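Local coordinates for long form salivary protein D7L (Phlebotomus duboscqi, PDB 6MT7) that binds and sequesters cysteinyl leukotrienes and a thromboxane A2 analogue, helping the sand fly to feed on blood by blunting host responses such as platelet aggregation, at residues A[6-11]-A[115-120]; A[14-19]-A[30-35]. All blocks are in the same frame, centred on the assembly; numbering follows the deposited sequence.

Contact 1 of 2, residues A[6-11]-A[115-120]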
loop_
_atom_site.group_PDB
_atom_site.type_symbol
_atom_site.label_atom_id
_atom_site.label_comp_id
_atom_site.label_asym_id
_atom_site.label_seq_id
_atom_site.Cartn_x
_atom_site.Cartn_y
_atom_site.Cartn_z
ATOM N N ARG A 6 1.194 -7.132 7.725
ATOM C CA ARG A 6 1.650 -6.698 6.410
ATOM C C ARG A 6 3.074 -7.175 6.175
ATOM O O ARG A 6 3.913 -7.130 7.078
ATOM C CB ARG A 6 1.579 -5.174 6.307
ATOM C CG ARG A 6 0.240 -4.577 6.731
ATOM C CD ARG A 6 -0.935 -5.124 5.924
ATOM N NE ARG A 6 -0.849 -4.749 4.509
ATOM C CZ ARG A 6 -1.466 -5.407 3.530
ATOM N NH1 ARG A 6 -2.202 -6.485 3.806
ATOM N NH2 ARG A 6 -1.351 -4.987 2.266
ATOM N N ASN A 7 3.349 -7.651 4.957
ATOM C CA ASN A 7 4.674 -8.175 4.678
ATOM C C ASN A 7 5.558 -7.060 4.115
ATOM O O ASN A 7 5.120 -5.923 3.937
ATOM C CB ASN A 7 4.580 -9.417 3.769
ATOM C CG ASN A 7 4.116 -9.102 2.355
ATOM O OD1 ASN A 7 4.456 -8.068 1.790
ATOM N ND2 ASN A 7 3.345 -10.018 1.769
ATOM N N ALA A 8 6.826 -7.379 3.834
ATOM C CA ALA A 8 7.778 -6.332 3.459
ATOM C C ALA A 8 7.500 -5.755 2.074
ATOM O O ALA A 8 7.890 -4.615 1.786
ATOM C CB ALA A 8 9.208 -6.872 3.514
ATOM N N ASP A 9 6.890 -6.537 1.187
ATOM C CA ASP A 9 6.471 -5.989 -0.101
ATOM C C ASP A 9 5.277 -5.063 0.074
ATOM O O ASP A 9 5.180 -4.014 -0.583
ATOM C CB ASP A 9 6.126 -7.132 -1.059
ATOM C CG ASP A 9 5.557 -6.640 -2.386
ATOM O OD1 ASP A 9 6.325 -6.038 -3.156
ATOM O OD2 ASP A 9 4.352 -6.860 -2.650
ATOM N N GLN A 10 4.358 -5.440 0.958
ATOM C CA GLN A 10 3.152 -4.646 1.156
ATOM C C GLN A 10 3.462 -3.334 1.862
ATOM O O GLN A 10 2.821 -2.312 1.589
ATOM C CB GLN A 10 2.131 -5.460 1.948
ATOM C CG GLN A 10 1.561 -6.632 1.145
ATOM C CD GLN A 10 0.809 -7.623 2.010
ATOM O OE1 GLN A 10 1.103 -7.791 3.204
ATOM N NE2 GLN A 10 -0.175 -8.286 1.415
ATOM N N THR A 11 4.421 -3.342 2.797
ATOM C CA THR A 11 4.802 -2.085 3.429
ATOM C C THR A 11 5.586 -1.222 2.454
ATOM O O THR A 11 5.343 -0.016 2.357
ATOM C CB THR A 11 5.614 -2.330 4.708
ATOM O OG1 THR A 11 6.825 -3.019 4.385
ATOM C CG2 THR A 11 4.805 -3.170 5.713
ATOM N N ALA A 115 9.207 -3.250 12.869
ATOM C CA ALA A 115 7.910 -3.893 12.688
ATOM C C ALA A 115 7.400 -3.779 11.257
ATOM O O ALA A 115 6.710 -4.685 10.773
ATOM C CB ALA A 115 6.897 -3.297 13.659
ATOM N N PHE A 116 7.752 -2.704 10.551
ATOM C CA PHE A 116 7.225 -2.465 9.217
ATOM C C PHE A 116 8.286 -2.605 8.136
ATOM O O PHE A 116 8.123 -2.050 7.044
ATOM C CB PHE A 116 6.551 -1.092 9.158
ATOM C CG PHE A 116 5.245 -1.056 9.901
ATOM C CD1 PHE A 116 4.060 -1.408 9.266
ATOM C CD2 PHE A 116 5.216 -0.754 11.254
ATOM C CE1 PHE A 116 2.860 -1.411 9.959
ATOM C CE2 PHE A 116 4.021 -0.755 11.951
ATOM C CZ PHE A 116 2.846 -1.081 11.304
ATOM N N TYR A 117 9.356 -3.351 8.424
ATOM C CA TYR A 117 10.392 -3.694 7.441
ATOM C C TYR A 117 11.022 -2.450 6.827
ATOM O O TYR A 117 11.357 -2.431 5.641
ATOM C CB TYR A 117 9.833 -4.603 6.341
ATOM C CG TYR A 117 9.265 -5.913 6.853
ATOM C CD1 TYR A 117 10.100 -6.968 7.189
ATOM C CD2 TYR A 117 7.900 -6.088 6.994
ATOM C CE1 TYR A 117 9.584 -8.164 7.655
ATOM C CE2 TYR A 117 7.373 -7.275 7.458
ATOM C CZ TYR A 117 8.219 -8.313 7.776
ATOM O OH TYR A 117 7.684 -9.494 8.242
ATOM N N GLY A 118 11.210 -1.418 7.647
ATOM C CA GLY A 118 11.794 -0.170 7.205
ATOM C C GLY A 118 13.296 -0.113 7.392
ATOM O O GLY A 118 13.892 0.965 7.383
ATOM N N ILE A 119 13.914 -1.278 7.561
ATOM C CA ILE A 119 15.361 -1.415 7.666
ATOM C C ILE A 119 15.815 -2.299 6.515
ATOM O O ILE A 119 15.224 -3.357 6.279
ATOM C CB ILE A 119 15.771 -2.011 9.024
ATOM C CG1 ILE A 119 15.402 -1.041 10.148
ATOM C CG2 ILE A 119 17.262 -2.321 9.056
ATOM C CD1 ILE A 119 15.188 -1.706 11.481
ATOM N N LYS A 120 16.849 -1.857 5.794
ATOM C CA LYS A 120 17.248 -2.544 4.566
ATOM C C LYS A 120 17.549 -4.015 4.820
ATOM O O LYS A 120 17.103 -4.887 4.067
ATOM C CB LYS A 120 18.459 -1.844 3.947
ATOM C CG LYS A 120 19.030 -2.554 2.737
ATOM C CD LYS A 120 20.316 -1.882 2.275
ATOM C CE LYS A 120 21.073 -2.750 1.288
ATOM N NZ LYS A 120 20.325 -2.902 0.011
HETATM O O HOH W 1 4.904 -9.706 8.327
HETATM O O HOH W 2 10.116 -3.483 2.670
HETATM O O HOH W 3 9.102 -1.507 3.914
#
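Tyr117 lies against the first turn of helix 8-21, where Ala8 CB sits over one face of its ring, in the odorant-binding-protein-like fold of this D7 protein. It is a CH-pi contact: CB is 3.8 Å from the ring centroid, shifted toward the rim, and comes within 3.5 Å of Tyr117 CG. A chi1 of -59° sets Tyr117 CG beside its own backbone N and against Ala8 CB, and the ring's CE2 edge meets Arg6 O nearly in plane. Water 1, also in the ring plane, donates to Arg6 O and hydrogen-bonds Tyr117 OH at 2.8 Å, tying the phenol to the backbone just before the helix.

One turn further on, Thr11 faces the loop that follows helix 109-115. Its CG2 meets the edge of the Phe116 ring at CD1, 4.0 Å away, and its OG1 hydrogen-bonds water 3, which also lies within bonding distance of Tyr117 O (3.0 Å). The Thr11 and Phe116 side chains cross at about a right angle, and the Phe116 ring also touches the bound Triton fragment.

Behind this layer a capping box fixes the helix start: Gln10 N donates to Asn7 OD1, and Asn7 N returns the bond to Gln10 OE1 with an N-H...O angle of 168°. Trp126 and Phe127 of helix 120-128 also touch Ala8, and Trp126 meets the Tyr117 ring edge-to-face. Gln10 OE1 has a second neighbour, lying 3.5 Å above the centre of the Arg6 guanidinium, whose NH1 is hydrogen-bonded to Arg3 O.

Contact 2 of 2, residues A[14-19]-A[30-35]. With TRT (fragment of triton X-100), chain C.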
loop_
_atom_site.group_PDB
_atom_site.type_symbol
_atom_site.label_atom_id
_atom_site.label_comp_id
_atom_site.label_asym_id
_atom_site.label_seq_id
_atom_site.Cartn_x
_atom_site.Cartn_y
_atom_site.Cartn_z
ATOM N N ALA A 14 3.264 0.536 0.106
ATOM C CA ALA A 14 2.558 1.654 0.732
ATOM C C ALA A 14 3.442 2.898 0.807
ATOM O O ALA A 14 3.011 4.000 0.437
ATOM C CB ALA A 14 2.068 1.251 2.128
ATOM N N PHE A 15 4.684 2.748 1.285
ATOM C CA PHE A 15 5.585 3.900 1.344
ATOM C C PHE A 15 5.807 4.494 -0.042
ATOM O O PHE A 15 5.694 5.709 -0.249
ATOM C CB PHE A 15 6.938 3.501 1.935
ATOM C CG PHE A 15 6.892 3.112 3.378
ATOM C CD1 PHE A 15 6.433 3.996 4.349
ATOM C CD2 PHE A 15 7.351 1.863 3.768
ATOM C CE1 PHE A 15 6.418 3.625 5.692
ATOM C CE2 PHE A 15 7.339 1.489 5.102
ATOM C CZ PHE A 15 6.870 2.360 6.061
ATOM N N ARG A 16 6.142 3.649 -1.007
ATOM C CA ARG A 16 6.539 4.160 -2.313
ATOM C C ARG A 16 5.363 4.789 -3.045
ATOM O O ARG A 16 5.504 5.855 -3.660
ATOM C CB ARG A 16 7.153 3.031 -3.137
ATOM C CG ARG A 16 8.465 2.485 -2.553
ATOM C CD ARG A 16 9.647 3.435 -2.821
ATOM N NE ARG A 16 9.862 3.633 -4.253
ATOM C CZ ARG A 16 9.962 4.828 -4.834
ATOM N NH1 ARG A 16 9.875 5.931 -4.101
ATOM N NH2 ARG A 16 10.150 4.924 -6.148
ATOM N N THR A 17 4.192 4.156 -2.982
ATOM C CA THR A 17 3.020 4.720 -3.646
ATOM C C THR A 17 2.678 6.089 -3.077
ATOM O O THR A 17 2.407 7.039 -3.830
ATOM C CB THR A 17 1.845 3.751 -3.509
ATOM O OG1 THR A 17 2.164 2.550 -4.221
ATOM C CG2 THR A 17 0.537 4.345 -4.057
ATOM N N CYS A 18 2.711 6.216 -1.750
ATOM C CA CYS A 18 2.407 7.503 -1.138
ATOM C C CYS A 18 3.467 8.554 -1.449
ATOM O O CYS A 18 3.135 9.740 -1.576
ATOM C CB CYS A 18 2.236 7.310 0.367
ATOM S SG CYS A 18 0.725 6.359 0.653
ATOM N N GLN A 19 4.739 8.150 -1.552
ATOM C CA GLN A 19 5.784 9.086 -1.959
ATOM C C GLN A 19 5.560 9.571 -3.380
ATOM O O GLN A 19 5.793 10.749 -3.688
ATOM C CB GLN A 19 7.149 8.424 -1.848
ATOM C CG GLN A 19 7.645 8.313 -0.425
ATOM C CD GLN A 19 8.784 7.325 -0.308
ATOM O OE1 GLN A 19 9.452 7.004 -1.299
ATOM N NE2 GLN A 19 9.003 6.821 0.899
ATOM N N GLU A 30 13.388 14.410 3.581
ATOM C CA GLU A 30 13.314 14.097 5.005
ATOM C C GLU A 30 12.613 12.768 5.240
ATOM O O GLU A 30 13.037 11.979 6.092
ATOM C CB GLU A 30 12.606 15.216 5.765
ATOM C CG GLU A 30 13.388 16.528 5.781
ATOM C CD GLU A 30 14.820 16.371 6.271
ATOM O OE1 GLU A 30 15.721 17.019 5.697
ATOM O OE2 GLU A 30 15.058 15.610 7.231
ATOM N N TRP A 31 11.529 12.502 4.506
ATOM C CA TRP A 31 10.853 11.221 4.665
ATOM C C TRP A 31 11.806 10.071 4.381
ATOM O O TRP A 31 11.741 9.033 5.047
ATOM C CB TRP A 31 9.632 11.118 3.753
ATOM C CG TRP A 31 8.702 12.285 3.805
ATOM C CD1 TRP A 31 8.568 13.208 4.816
ATOM C CD2 TRP A 31 7.752 12.646 2.800
ATOM N NE1 TRP A 31 7.594 14.130 4.482
ATOM C CE2 TRP A 31 7.084 13.808 3.248
ATOM C CE3 TRP A 31 7.409 12.103 1.555
ATOM C CZ2 TRP A 31 6.098 14.443 2.488
ATOM C CZ3 TRP A 31 6.423 12.740 0.799
ATOM C CH2 TRP A 31 5.774 13.884 1.273
ATOM N N TYR A 32 12.705 10.241 3.405
ATOM C CA TYR A 32 13.630 9.160 3.077
ATOM C C TYR A 32 14.499 8.777 4.265
ATOM O O TYR A 32 14.931 7.622 4.363
ATOM C CB TYR A 32 14.545 9.558 1.926
ATOM C CG TYR A 32 14.015 9.292 0.537
ATOM C CD1 TYR A 32 12.692 9.509 0.207
ATOM C CD2 TYR A 32 14.881 8.859 -0.468
ATOM C CE1 TYR A 32 12.232 9.281 -1.102
ATOM C CE2 TYR A 32 14.435 8.624 -1.747
ATOM C CZ TYR A 32 13.118 8.843 -2.065
ATOM O OH TYR A 32 12.696 8.605 -3.358
ATOM N N ARG A 33 14.806 9.726 5.150
ATOM C CA ARG A 33 15.592 9.407 6.337
ATOM C C ARG A 33 14.727 9.353 7.589
ATOM O O ARG A 33 15.214 9.614 8.692
ATOM C CB ARG A 33 16.769 10.378 6.509
ATOM C CG ARG A 33 16.465 11.869 6.564
ATOM C CD ARG A 33 17.776 12.646 6.689
ATOM N NE ARG A 33 17.618 14.078 6.462
ATOM C CZ ARG A 33 18.609 14.918 6.160
ATOM N NH1 ARG A 33 19.863 14.482 6.039
ATOM N NH2 ARG A 33 18.346 16.203 5.979
ATOM N N TRP A 34 13.447 8.998 7.421
ATOM C CA TRP A 34 12.548 8.689 8.538
ATOM C C TRP A 34 12.384 9.897 9.452
ATOM O O TRP A 34 12.406 9.786 10.680
ATOM C CB TRP A 34 13.031 7.456 9.301
ATOM C CG TRP A 34 12.890 6.246 8.428
ATOM C CD1 TRP A 34 13.771 5.806 7.479
ATOM C CD2 TRP A 34 11.770 5.368 8.375
ATOM N NE1 TRP A 34 13.274 4.682 6.862
ATOM C CE2 TRP A 34 12.041 4.401 7.387
ATOM C CE3 TRP A 34 10.561 5.300 9.075
ATOM C CZ2 TRP A 34 11.153 3.372 7.090
ATOM C CZ3 TRP A 34 9.677 4.280 8.771
ATOM C CH2 TRP A 34 9.975 3.334 7.784
ATOM N N ASN A 35 12.224 11.059 8.831
ATOM C CA ASN A 35 11.914 12.305 9.517
ATOM C C ASN A 35 10.635 12.850 8.903
ATOM O O ASN A 35 10.534 12.944 7.677
ATOM C CB ASN A 35 13.067 13.308 9.372
ATOM C CG ASN A 35 12.770 14.636 10.029
ATOM O OD1 ASN A 35 12.062 14.695 11.034
ATOM N ND2 ASN A 35 13.310 15.714 9.469
HETATM C C25 TRT C . 13.992 5.182 -2.523
HETATM O O24 TRT C . 13.276 4.447 -1.535
HETATM C C23 TRT C . 12.935 5.223 -0.386
HETATM C C22 TRT C . 11.877 4.443 0.385
HETATM O O21 TRT C . 11.597 5.017 1.662
HETATM C C20 TRT C . 10.659 4.180 2.330
HETATM C C19 TRT C . 10.477 4.662 3.758
HETATM O O18 TRT C . 9.470 5.669 3.784
HETATM C C17 TRT C . 9.918 6.769 4.551
HETATM C C16 TRT C . 9.209 6.806 5.890
HETATM O O15 TRT C . 7.910 7.393 5.763
HETATM C C12 TRT C . 6.963 7.145 6.741
HETATM C C13 TRT C . 7.355 6.824 8.036
HETATM C C14 TRT C . 6.398 6.571 9.025
HETATM C C11 TRT C . 5.610 7.211 6.435
HETATM C C10 TRT C . 4.657 6.963 7.418
HETATM C C9 TRT C . 5.037 6.640 8.715
HETATM C C6 TRT C . 3.977 6.369 9.743
HETATM C C8 TRT C . 3.879 7.629 10.596
HETATM C C7 TRT C . 2.631 6.177 9.054
HETATM C C5 TRT C . 4.389 5.192 10.657
HETATM C C1 TRT C . 4.384 3.717 10.195
HETATM C C2 TRT C . 4.923 3.457 8.793
HETATM C C4 TRT C . 5.261 2.943 11.170
HETATM C C3 TRT C . 3.011 3.063 10.283
HETATM O O HOH W 4 10.238 8.742 -3.730
#
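The ligand pocket of this odorant-binding-protein-like fold is lined here by helix 8-21 and the end of helix 28-32, with the Triton fragment threaded between them. Phe15 and Trp34 form an offset edge-to-face pair: the indole edge points to the phenyl face, planes at 75°, with Trp34 CH2 3.7 Å from Phe15 CZ. Each ring also lays a face on the ligand, C19 lying over Phe15 and C16 over Trp34, both offset toward the rim. A Schellman motif ends the helix, and Trp34 is its C-prime residue with positive phi.

Along the polyether, chi2 of 164° sets Gln19 CD anti to CA, and NE2 at the amide end donates to ligand O21 at 3.3 Å and to Tyr45 OH. Its other amide atom, OE1, accepts from Arg16 NH1 at 3.0 Å, almost exactly in the guanidinium plane, and lies 3.6 Å from Tyr32 CE1. Arg16 NE is held by Thr230 O. Gln19 CG meets the edge of Trp31, which, by similarity, binds thromboxane A2. Tyr32 holds ligand C23 over its ring centre, while water 4 accepts from Arg16 NH1 at 2.9 Å and lies unusually close to Tyr32 OH, at a doubtful 2.5 Å.

In the fold
Both contacts are largely buried and share helix 8-21: contact 1 uses its first turn, contact 2 the turns that follow, and along the chain contact 2 is nested within the loop closed by contact 1. Contact 1 brings the helix start to the loop between helices 109-115 and 120-128, where waters bridge to backbone carbonyls. In contact 2 the ligand runs between the segments, aromatic faces and an amide reach it, and Tyr32 brings an exposed border. The two meet directly, Gly118 CA lying 3.6 Å from Trp34 CZ2; both residues are predicted by similarity to bind leukotriene C4, and Phe116 extends the pocket into contact 1.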